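Long-range contacts in phosphatase YwpJ (Bacillus subtilis, PDB 1NRW), which removes phosphate from phosphorylated five- and six-carbon sugars and nucleoside monophosphates in vitro, and less readily from FMN, as a magnesium-dependent hydrolase of the HAD superfamily: residues Glu39-His48 with Thr62-His73; Arg191-Thr199 with Leu210-Gln219. All blocks are in the same frame, centred on the assembly; numbering follows the deposited sequence.

Contact 1: residues Glu39-His48 with Thr62-His73. With PO4 (phosphate ion), chain B.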
loop_
_atom_site.group_PDB
_atom_site.type_symbol
_atom_site.label_atom_id
_atom_site.label_comp_id
_atom_site.label_asym_id
_atom_site.label_seq_id
_atom_site.Cartn_x
_atom_site.Cartn_y
_atom_site.Cartn_z
ATOM N N GLU A 39 10.493 16.635 2.359
ATOM C CA GLU A 39 10.438 15.323 2.987
ATOM C C GLU A 39 9.613 14.425 2.070
ATOM O O GLU A 39 8.452 14.719 1.786
ATOM C CB GLU A 39 9.768 15.405 4.360
ATOM C CG GLU A 39 10.508 16.253 5.389
ATOM C CD GLU A 39 11.818 15.635 5.847
ATOM O OE1 GLU A 39 12.070 14.448 5.547
ATOM O OE2 GLU A 39 12.597 16.337 6.524
ATOM N N VAL A 40 10.216 13.339 1.600
ATOM C CA VAL A 40 9.508 12.420 0.720
ATOM C C VAL A 40 9.101 11.162 1.467
ATOM O O VAL A 40 9.918 10.541 2.155
ATOM C CB VAL A 40 10.369 12.026 -0.499
ATOM C CG1 VAL A 40 9.638 10.968 -1.329
ATOM C CG2 VAL A 40 10.653 13.264 -1.352
ATOM N N VAL A 41 7.832 10.796 1.328
ATOM C CA VAL A 41 7.292 9.612 1.980
ATOM C C VAL A 41 6.628 8.700 0.957
ATOM O O VAL A 41 5.859 9.162 0.115
ATOM C CB VAL A 41 6.237 10.002 3.040
ATOM C CG1 VAL A 41 5.809 8.772 3.827
ATOM C CG2 VAL A 41 6.801 11.077 3.957
ATOM N N VAL A 42 6.948 7.413 1.017
ATOM C CA VAL A 42 6.352 6.424 0.124
ATOM C C VAL A 42 5.363 5.651 0.995
ATOM O O VAL A 42 5.723 5.150 2.067
ATOM C CB VAL A 42 7.428 5.494 -0.471
ATOM C CG1 VAL A 42 6.781 4.318 -1.188
ATOM C CG2 VAL A 42 8.284 6.283 -1.451
ATOM N N SER A 43 4.120 5.566 0.532
ATOM C CA SER A 43 3.051 4.924 1.296
ATOM C C SER A 43 2.418 3.735 0.581
ATOM O O SER A 43 1.930 3.860 -0.543
ATOM C CB SER A 43 1.980 5.967 1.615
ATOM O OG SER A 43 0.981 5.434 2.469
ATOM N N THR A 44 2.384 2.593 1.259
ATOM C CA THR A 44 1.870 1.369 0.653
ATOM C C THR A 44 1.124 0.446 1.615
ATOM O O THR A 44 1.245 0.563 2.833
ATOM C CB THR A 44 3.050 0.561 0.047
ATOM O OG1 THR A 44 2.561 -0.618 -0.607
ATOM C CG2 THR A 44 4.030 0.141 1.150
ATOM N N GLY A 45 0.350 -0.474 1.046
ATOM C CA GLY A 45 -0.362 -1.449 1.847
ATOM C C GLY A 45 0.557 -2.642 2.072
ATOM O O GLY A 45 0.260 -3.528 2.867
ATOM N N ARG A 46 1.686 -2.663 1.364
ATOM C CA ARG A 46 2.647 -3.755 1.497
ATOM C C ARG A 46 3.515 -3.606 2.743
ATOM O O ARG A 46 3.379 -2.649 3.500
ATOM C CB ARG A 46 3.550 -3.828 0.265
ATOM C CG ARG A 46 2.835 -4.202 -1.033
ATOM C CD ARG A 46 3.841 -4.231 -2.159
ATOM N NE ARG A 46 3.226 -4.335 -3.477
ATOM C CZ ARG A 46 3.080 -5.471 -4.151
ATOM N NH1 ARG A 46 3.499 -6.619 -3.632
ATOM N NH2 ARG A 46 2.546 -5.449 -5.367
ATOM N N ALA A 47 4.418 -4.559 2.947
ATOM C CA ALA A 47 5.301 -4.526 4.103
ATOM C C ALA A 47 6.503 -3.614 3.880
ATOM O O ALA A 47 6.920 -3.379 2.748
ATOM C CB ALA A 47 5.781 -5.941 4.423
ATOM N N HIS A 48 7.064 -3.106 4.972
ATOM C CA HIS A 48 8.237 -2.259 4.872
ATOM C C HIS A 48 9.360 -2.976 4.102
ATOM O O HIS A 48 10.043 -2.362 3.285
ATOM C CB HIS A 48 8.720 -1.868 6.282
ATOM C CG HIS A 48 9.999 -1.086 6.294
ATOM N ND1 HIS A 48 10.101 0.196 5.796
ATOM C CD2 HIS A 48 11.232 -1.409 6.752
ATOM C CE1 HIS A 48 11.342 0.628 5.945
ATOM N NE2 HIS A 48 12.047 -0.328 6.524
ATOM N N THR A 62 13.707 6.891 1.673
ATOM C CA THR A 62 12.629 7.837 1.944
ATOM C C THR A 62 11.909 7.389 3.203
ATOM O O THR A 62 12.170 6.305 3.723
ATOM C CB THR A 62 11.563 7.820 0.825
ATOM O OG1 THR A 62 10.874 6.556 0.854
ATOM C CG2 THR A 62 12.198 8.009 -0.547
ATOM N N TRP A 63 11.006 8.228 3.700
ATOM C CA TRP A 63 10.197 7.817 4.837
ATOM C C TRP A 63 9.311 6.756 4.201
ATOM O O TRP A 63 9.022 6.825 2.999
ATOM C CB TRP A 63 9.303 8.951 5.341
ATOM C CG TRP A 63 10.035 10.039 6.042
ATOM C CD1 TRP A 63 10.679 11.095 5.471
ATOM C CD2 TRP A 63 10.225 10.166 7.457
ATOM N NE1 TRP A 63 11.262 11.876 6.442
ATOM C CE2 TRP A 63 10.999 11.329 7.670
ATOM C CE3 TRP A 63 9.816 9.409 8.563
ATOM C CZ2 TRP A 63 11.377 11.756 8.950
ATOM C CZ3 TRP A 63 10.193 9.834 9.842
ATOM C CH2 TRP A 63 10.967 11.000 10.019
ATOM N N VAL A 64 8.884 5.777 4.988
ATOM C CA VAL A 64 8.027 4.728 4.463
ATOM C C VAL A 64 6.841 4.453 5.365
ATOM O O VAL A 64 7.004 4.143 6.552
ATOM C CB VAL A 64 8.781 3.392 4.301
ATOM C CG1 VAL A 64 7.826 2.313 3.761
ATOM C CG2 VAL A 64 9.964 3.567 3.365
ATOM N N ILE A 65 5.653 4.585 4.793
ATOM C CA ILE A 65 4.418 4.275 5.498
ATOM C C ILE A 65 4.021 2.938 4.875
ATOM O O ILE A 65 3.849 2.842 3.655
ATOM C CB ILE A 65 3.341 5.333 5.228
ATOM C CG1 ILE A 65 3.731 6.641 5.927
ATOM C CG2 ILE A 65 1.979 4.834 5.710
ATOM C CD1 ILE A 65 2.804 7.803 5.637
ATOM N N SER A 66 3.915 1.903 5.697
ATOM C CA SER A 66 3.566 0.582 5.190
ATOM C C SER A 66 2.369 -0.022 5.907
ATOM O O SER A 66 1.851 0.553 6.859
ATOM C CB SER A 66 4.779 -0.355 5.298
ATOM O OG SER A 66 5.250 -0.461 6.629
ATOM N N ALA A 67 1.926 -1.181 5.434
ATOM C CA ALA A 67 0.789 -1.862 6.036
ATOM C C ALA A 67 -0.438 -0.956 6.141
ATOM O O ALA A 67 -1.144 -0.946 7.154
ATOM C CB ALA A 67 1.174 -2.404 7.405
ATOM N N ASN A 68 -0.682 -0.194 5.080
ATOM C CA ASN A 68 -1.836 0.690 5.001
ATOM C C ASN A 68 -1.860 1.782 6.069
ATOM O O ASN A 68 -2.930 2.194 6.515
ATOM C CB ASN A 68 -3.129 -0.135 5.078
ATOM C CG ASN A 68 -4.356 0.663 4.686
ATOM O OD1 ASN A 68 -4.354 1.354 3.667
ATOM N ND2 ASN A 68 -5.418 0.561 5.482
ATOM N N GLY A 69 -0.686 2.250 6.476
ATOM C CA GLY A 69 -0.639 3.306 7.471
ATOM C C GLY A 69 -0.500 2.805 8.894
ATOM O O GLY A 69 -0.557 3.589 9.843
ATOM N N ALA A 70 -0.322 1.499 9.052
ATOM C CA ALA A 70 -0.155 0.923 10.382
ATOM C C ALA A 70 1.292 1.048 10.847
ATOM O O ALA A 70 1.571 1.015 12.047
ATOM C CB ALA A 70 -0.564 -0.555 10.374
ATOM N N VAL A 71 2.211 1.193 9.896
ATOM C CA VAL A 71 3.631 1.281 10.221
ATOM C C VAL A 71 4.356 2.447 9.550
ATOM O O VAL A 71 4.116 2.757 8.379
ATOM C CB VAL A 71 4.349 -0.041 9.832
ATOM C CG1 VAL A 71 5.819 0.022 10.210
ATOM C CG2 VAL A 71 3.669 -1.218 10.514
ATOM N N ILE A 72 5.245 3.096 10.302
ATOM C CA ILE A 72 6.022 4.217 9.776
ATOM C C ILE A 72 7.501 4.064 10.130
ATOM O O ILE A 72 7.845 3.810 11.288
ATOM C CB ILE A 72 5.552 5.575 10.351
ATOM C CG1 ILE A 72 4.059 5.783 10.094
ATOM C CG2 ILE A 72 6.378 6.700 9.742
ATOM C CD1 ILE A 72 3.526 7.107 10.627
ATOM N N HIS A 73 8.366 4.215 9.125
ATOM C CA HIS A 73 9.818 4.142 9.300
ATOM C C HIS A 73 10.423 5.390 8.656
ATOM O O HIS A 73 9.845 5.952 7.715
ATOM C CB HIS A 73 10.426 2.915 8.599
ATOM C CG HIS A 73 10.230 1.619 9.324
ATOM N ND1 HIS A 73 9.117 0.826 9.154
ATOM C CD2 HIS A 73 11.032 0.960 10.195
ATOM C CE1 HIS A 73 9.243 -0.269 9.883
ATOM N NE2 HIS A 73 10.396 -0.213 10.524
HETATM P P PO4 B . -0.206 0.005 -2.842
HETATM O O1 PO4 B . -0.613 1.036 -3.815
HETATM O O2 PO4 B . -0.621 0.425 -1.479
HETATM O O3 PO4 B . -0.860 -1.280 -3.190
HETATM O O4 PO4 B . 1.267 -0.150 -2.888
HETATM O O HOH W 1 5.451 -3.225 7.568
#

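Contact 2: residues Arg191-Thr199 with Leu210-Gln219. With PO4 (phosphate ion), chain B.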
loop_
_atom_site.group_PDB
_atom_site.type_symbol
_atom_site.label_atom_id
_atom_site.label_comp_id
_atom_site.label_asym_id
_atom_site.label_seq_id
_atom_site.Cartn_x
_atom_site.Cartn_y
_atom_site.Cartn_z
ATOM N N ARG A 191 -19.524 -6.940 5.521
ATOM C CA ARG A 191 -19.209 -7.404 6.864
ATOM C C ARG A 191 -18.388 -6.430 7.703
ATOM O O ARG A 191 -18.590 -6.336 8.913
ATOM C CB ARG A 191 -18.478 -8.749 6.779
ATOM C CG ARG A 191 -18.196 -9.406 8.124
ATOM C CD ARG A 191 -17.459 -10.727 7.935
ATOM N NE ARG A 191 -17.148 -11.377 9.206
ATOM C CZ ARG A 191 -18.037 -12.013 9.961
ATOM N NH1 ARG A 191 -19.302 -12.095 9.571
ATOM N NH2 ARG A 191 -17.663 -12.567 11.107
ATOM N N TYR A 192 -17.481 -5.691 7.069
ATOM C CA TYR A 192 -16.616 -4.770 7.804
ATOM C C TYR A 192 -16.782 -3.281 7.525
ATOM O O TYR A 192 -16.165 -2.457 8.200
ATOM C CB TYR A 192 -15.157 -5.162 7.562
ATOM C CG TYR A 192 -14.847 -6.570 8.007
ATOM C CD1 TYR A 192 -14.778 -6.889 9.362
ATOM C CD2 TYR A 192 -14.670 -7.593 7.077
ATOM C CE1 TYR A 192 -14.541 -8.196 9.783
ATOM C CE2 TYR A 192 -14.434 -8.904 7.489
ATOM C CZ TYR A 192 -14.372 -9.197 8.843
ATOM O OH TYR A 192 -14.142 -10.487 9.263
ATOM N N GLU A 193 -17.615 -2.924 6.555
ATOM C CA GLU A 193 -17.780 -1.516 6.218
ATOM C C GLU A 193 -18.290 -0.646 7.370
ATOM O O GLU A 193 -18.064 0.563 7.377
ATOM C CB GLU A 193 -18.686 -1.367 4.987
ATOM C CG GLU A 193 -20.162 -1.644 5.209
ATOM C CD GLU A 193 -20.958 -1.583 3.913
ATOM O OE1 GLU A 193 -20.554 -0.826 3.006
ATOM O OE2 GLU A 193 -21.989 -2.282 3.800
ATOM N N HIS A 194 -18.959 -1.256 8.346
ATOM C CA HIS A 194 -19.483 -0.508 9.490
ATOM C C HIS A 194 -18.704 -0.735 10.787
ATOM O O HIS A 194 -19.085 -0.217 11.838
ATOM C CB HIS A 194 -20.957 -0.855 9.729
ATOM C CG HIS A 194 -21.874 -0.393 8.640
ATOM N ND1 HIS A 194 -21.982 0.929 8.268
ATOM C CD2 HIS A 194 -22.733 -1.078 7.847
ATOM C CE1 HIS A 194 -22.866 1.040 7.293
ATOM N NE2 HIS A 194 -23.337 -0.164 7.018
ATOM N N ALA A 195 -17.624 -1.510 10.719
ATOM C CA ALA A 195 -16.810 -1.782 11.902
ATOM C C ALA A 195 -16.014 -0.532 12.272
ATOM O O ALA A 195 -15.063 -0.159 11.582
ATOM C CB ALA A 195 -15.871 -2.953 11.637
ATOM N N GLU A 196 -16.402 0.103 13.373
ATOM C CA GLU A 196 -15.756 1.333 13.816
ATOM C C GLU A 196 -14.358 1.155 14.397
ATOM O O GLU A 196 -13.636 2.132 14.589
ATOM C CB GLU A 196 -16.657 2.043 14.829
ATOM C CG GLU A 196 -18.094 2.172 14.351
ATOM C CD GLU A 196 -18.625 3.586 14.453
ATOM O OE1 GLU A 196 -18.007 4.496 13.858
ATOM O OE2 GLU A 196 -19.660 3.787 15.122
ATOM N N ASP A 197 -13.975 -0.087 14.679
ATOM C CA ASP A 197 -12.655 -0.360 15.234
ATOM C C ASP A 197 -11.664 -0.727 14.130
ATOM O O ASP A 197 -10.509 -1.039 14.405
ATOM C CB ASP A 197 -12.735 -1.504 16.252
ATOM C CG ASP A 197 -13.244 -2.801 15.642
ATOM O OD1 ASP A 197 -14.264 -2.762 14.924
ATOM O OD2 ASP A 197 -12.628 -3.861 15.884
ATOM N N LEU A 198 -12.117 -0.669 12.882
ATOM C CA LEU A 198 -11.265 -1.028 11.751
ATOM C C LEU A 198 -11.299 -0.030 10.604
ATOM O O LEU A 198 -12.199 0.807 10.512
ATOM C CB LEU A 198 -11.692 -2.390 11.201
ATOM C CG LEU A 198 -11.637 -3.602 12.133
ATOM C CD1 LEU A 198 -12.299 -4.801 11.450
ATOM C CD2 LEU A 198 -10.190 -3.905 12.496
ATOM N N THR A 199 -10.298 -0.131 9.734
ATOM C CA THR A 199 -10.206 0.690 8.533
ATOM C C THR A 199 -10.346 -0.319 7.386
ATOM O O THR A 199 -9.613 -1.311 7.334
ATOM C CB THR A 199 -8.839 1.409 8.412
ATOM O OG1 THR A 199 -8.748 2.448 9.397
ATOM C CG2 THR A 199 -8.681 2.027 7.028
ATOM N N LEU A 210 -7.811 -4.821 5.640
ATOM C CA LEU A 210 -8.306 -4.424 6.946
ATOM C C LEU A 210 -7.158 -4.118 7.897
ATOM O O LEU A 210 -6.269 -4.944 8.101
ATOM C CB LEU A 210 -9.167 -5.545 7.538
ATOM C CG LEU A 210 -10.492 -5.829 6.825
ATOM C CD1 LEU A 210 -11.032 -7.184 7.267
ATOM C CD2 LEU A 210 -11.488 -4.722 7.132
ATOM N N SER A 211 -7.176 -2.919 8.470
ATOM C CA SER A 211 -6.164 -2.518 9.439
ATOM C C SER A 211 -6.934 -1.882 10.592
ATOM O O SER A 211 -8.162 -1.778 10.527
ATOM C CB SER A 211 -5.182 -1.519 8.814
ATOM O OG SER A 211 -5.865 -0.428 8.229
ATOM N N SER A 212 -6.237 -1.471 11.644
ATOM C CA SER A 212 -6.926 -0.864 12.776
ATOM C C SER A 212 -7.531 0.483 12.385
ATOM O O SER A 212 -7.121 1.099 11.400
ATOM C CB SER A 212 -5.970 -0.689 13.951
ATOM O OG SER A 212 -6.693 -0.400 15.138
ATOM N N ARG A 213 -8.512 0.936 13.163
ATOM C CA ARG A 213 -9.183 2.203 12.891
ATOM C C ARG A 213 -8.227 3.373 12.681
ATOM O O ARG A 213 -8.456 4.214 11.815
ATOM C CB ARG A 213 -10.148 2.543 14.035
ATOM C CG ARG A 213 -10.930 3.833 13.817
ATOM C CD ARG A 213 -11.738 3.774 12.525
ATOM N NE ARG A 213 -12.460 5.015 12.260
ATOM C CZ ARG A 213 -13.449 5.485 13.014
ATOM N NH1 ARG A 213 -13.847 4.817 14.090
ATOM N NH2 ARG A 213 -14.041 6.629 12.694
ATOM N N LYS A 214 -7.164 3.432 13.478
ATOM C CA LYS A 214 -6.201 4.521 13.370
ATOM C C LYS A 214 -5.095 4.266 12.359
ATOM O O LYS A 214 -4.150 5.046 12.262
ATOM C CB LYS A 214 -5.579 4.828 14.732
ATOM C CG LYS A 214 -6.560 5.400 15.747
ATOM C CD LYS A 214 -5.824 5.850 17.004
ATOM C CE LYS A 214 -6.786 6.373 18.060
ATOM N NZ LYS A 214 -7.727 5.310 18.515
ATOM N N ALA A 215 -5.211 3.174 11.609
ATOM C CA ALA A 215 -4.214 2.852 10.596
ATOM C C ALA A 215 -4.778 3.036 9.186
ATOM O O ALA A 215 -5.521 2.192 8.690
ATOM C CB ALA A 215 -3.722 1.412 10.774
ATOM N N SER A 216 -4.447 4.158 8.561
ATOM C CA SER A 216 -4.869 4.438 7.191
ATOM C C SER A 216 -3.761 5.303 6.601
ATOM O O SER A 216 -2.992 5.922 7.343
ATOM C CB SER A 216 -6.218 5.173 7.148
ATOM O OG SER A 216 -6.121 6.518 7.597
ATOM N N LYS A 217 -3.648 5.344 5.278
ATOM C CA LYS A 217 -2.589 6.146 4.686
ATOM C C LYS A 217 -2.743 7.614 5.067
ATOM O O LYS A 217 -1.753 8.298 5.312
ATOM C CB LYS A 217 -2.571 5.981 3.162
ATOM C CG LYS A 217 -2.109 4.595 2.721
ATOM C CD LYS A 217 -1.864 4.532 1.217
ATOM C CE LYS A 217 -1.413 3.136 0.789
ATOM N NZ LYS A 217 -1.078 3.103 -0.663
ATOM N N GLY A 218 -3.988 8.084 5.134
ATOM C CA GLY A 218 -4.237 9.469 5.497
ATOM C C GLY A 218 -3.870 9.787 6.940
ATOM O O GLY A 218 -3.272 10.821 7.213
ATOM N N GLN A 219 -4.221 8.907 7.870
ATOM C CA GLN A 219 -3.894 9.144 9.273
ATOM C C GLN A 219 -2.391 9.076 9.527
ATOM O O GLN A 219 -1.860 9.817 10.354
ATOM C CB GLN A 219 -4.627 8.141 10.167
ATOM C CG GLN A 219 -6.125 8.380 10.230
ATOM C CD GLN A 219 -6.851 7.318 11.024
ATOM O OE1 GLN A 219 -7.203 6.253 10.499
ATOM N NE2 GLN A 219 -7.065 7.591 12.303
HETATM P P PO4 B . -0.206 0.005 -2.842
HETATM O O1 PO4 B . -0.613 1.036 -3.815
HETATM O O2 PO4 B . -0.621 0.425 -1.479
HETATM O O3 PO4 B . -0.860 -1.280 -3.190
HETATM O O4 PO4 B . 1.267 -0.150 -2.888
HETATM O O HOH W 2 -7.193 -1.214 6.142
#

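Contact 1: residues Glu39-His48 with Thr62-His73
Glu39 and Trp63 meet where two parallel strands begin, the indole NE1 donating to Glu39 OE1 at 2.8 Å. The oxygen lies near the indole plane, but the bond arrives from above the carboxylate, turned 75° from the ring. A bend at chi2 (-69°) folds the glutamate chain back. Alternating backbone bonds lace the strands together, beginning with Trp63 N to Val40 O and ending with Thr44 N to Ile65 O. Trp63 O is gripped twice, Val42 N and Thr62 OG1 arriving from opposite faces of its plane. On the sheet face shared with Trp63 and Ile65, Val41 splits its methyls: CG2 rests 3.6 Å from Trp63 CB, CG1 packs on Ile65 CD1. At the start of helix 48-55, His48 stacks face to face on His73 of strand 71-73, centroids 3.8 Å apart, while Val64 CG1 touches the edge of the His48 ring. Ala67 N donates to Arg46 O and Asn68 N to Thr44 O. Thr44 OG1 accepts from Arg46 N at 3.0 Å, closing an ST turn, and donates to phosphate O4 at 2.7 Å; Gly45 N binds phosphate O2. Arg46 turns to Asp12 and Glu125. Strands 39-43 and 63-66, joined through helix 48-55, form a beta-alpha-beta unit of the Rossmann-like HAD core, with Thr44, the motif II threonine of HAD phosphatases, and Gly45 at the carboxyl end of its first strand.

Contact 2: residues Arg191-Thr199 with Leu210-Gln219
The beta hairpin of strands 198-201 and 207-212 forms one edge of the second, six-stranded sheet; this contact joins its open end to the turns around it. Thr199 and Ser211 are an antiparallel hydrogen-bonded pair, Thr199 N giving to Ser211 O at 2.8 Å and Ser211 N to Thr199 O. With its hydroxyl anti to the carbonyl carbon (chi1 -71°), Thr199 donates through OG1 to Ser212 O at 2.9 Å. Ala215 N reaches that oxygen from the opposite face, within the type I turn Ser212-Ala215. Ser211 OG donates to Ala215 O and receives a hydrogen bond from a water that also donates to Thr199 O. Ser216 caps helix 217-227, whose first residue, Lys217, donates through NZ to phosphate O2 at 2.8 Å. Farther out, Arg213 bends at chi2 (58°) beside Glu196; NH1 meets a lone pair of Glu196 O at 2.7 Å, while the Glu196 carboxylate stays beyond salt-bridge range. On the side of helix 182-192, Leu210 CD1 sits over one face of Tyr192, 3.8 Å from the ring centroid, with Arg191 CG against the other. Replacing Tyr192 with an alanine would probably leave Leu210 CD1 without its aromatic cover and Arg191 NE without the hydroxyl it donates to. Helix 87-99 packs on Leu198 and Leu210 through Ile93 and pairs Arg89 with Asp197, while strand 172-178 bonds to Leu210 through Ile175.

How the contacts relate
Contact 1 is deeply buried in the eight-stranded sheet of the core domain, whereas contact 2, partly exposed, lies at an edge of the second sheet, their centres about 16 Å apart. Parallel strands, valine and isoleucine packing and a histidine stack dominate the first; the second relies on an antiparallel hairpin, hydroxyl-to-carbonyl bonds and an arginine at the surface. They share no strand, yet they touch directly: Asn68 ND2 probably bonds to Ser211 OG, and Ala70 packs on Ala215. Lys217 probably donates to Ser43 O, and both contacts also reach one phosphate, Thr44 and Gly45 from contact 1 and Lys217 from contact 2.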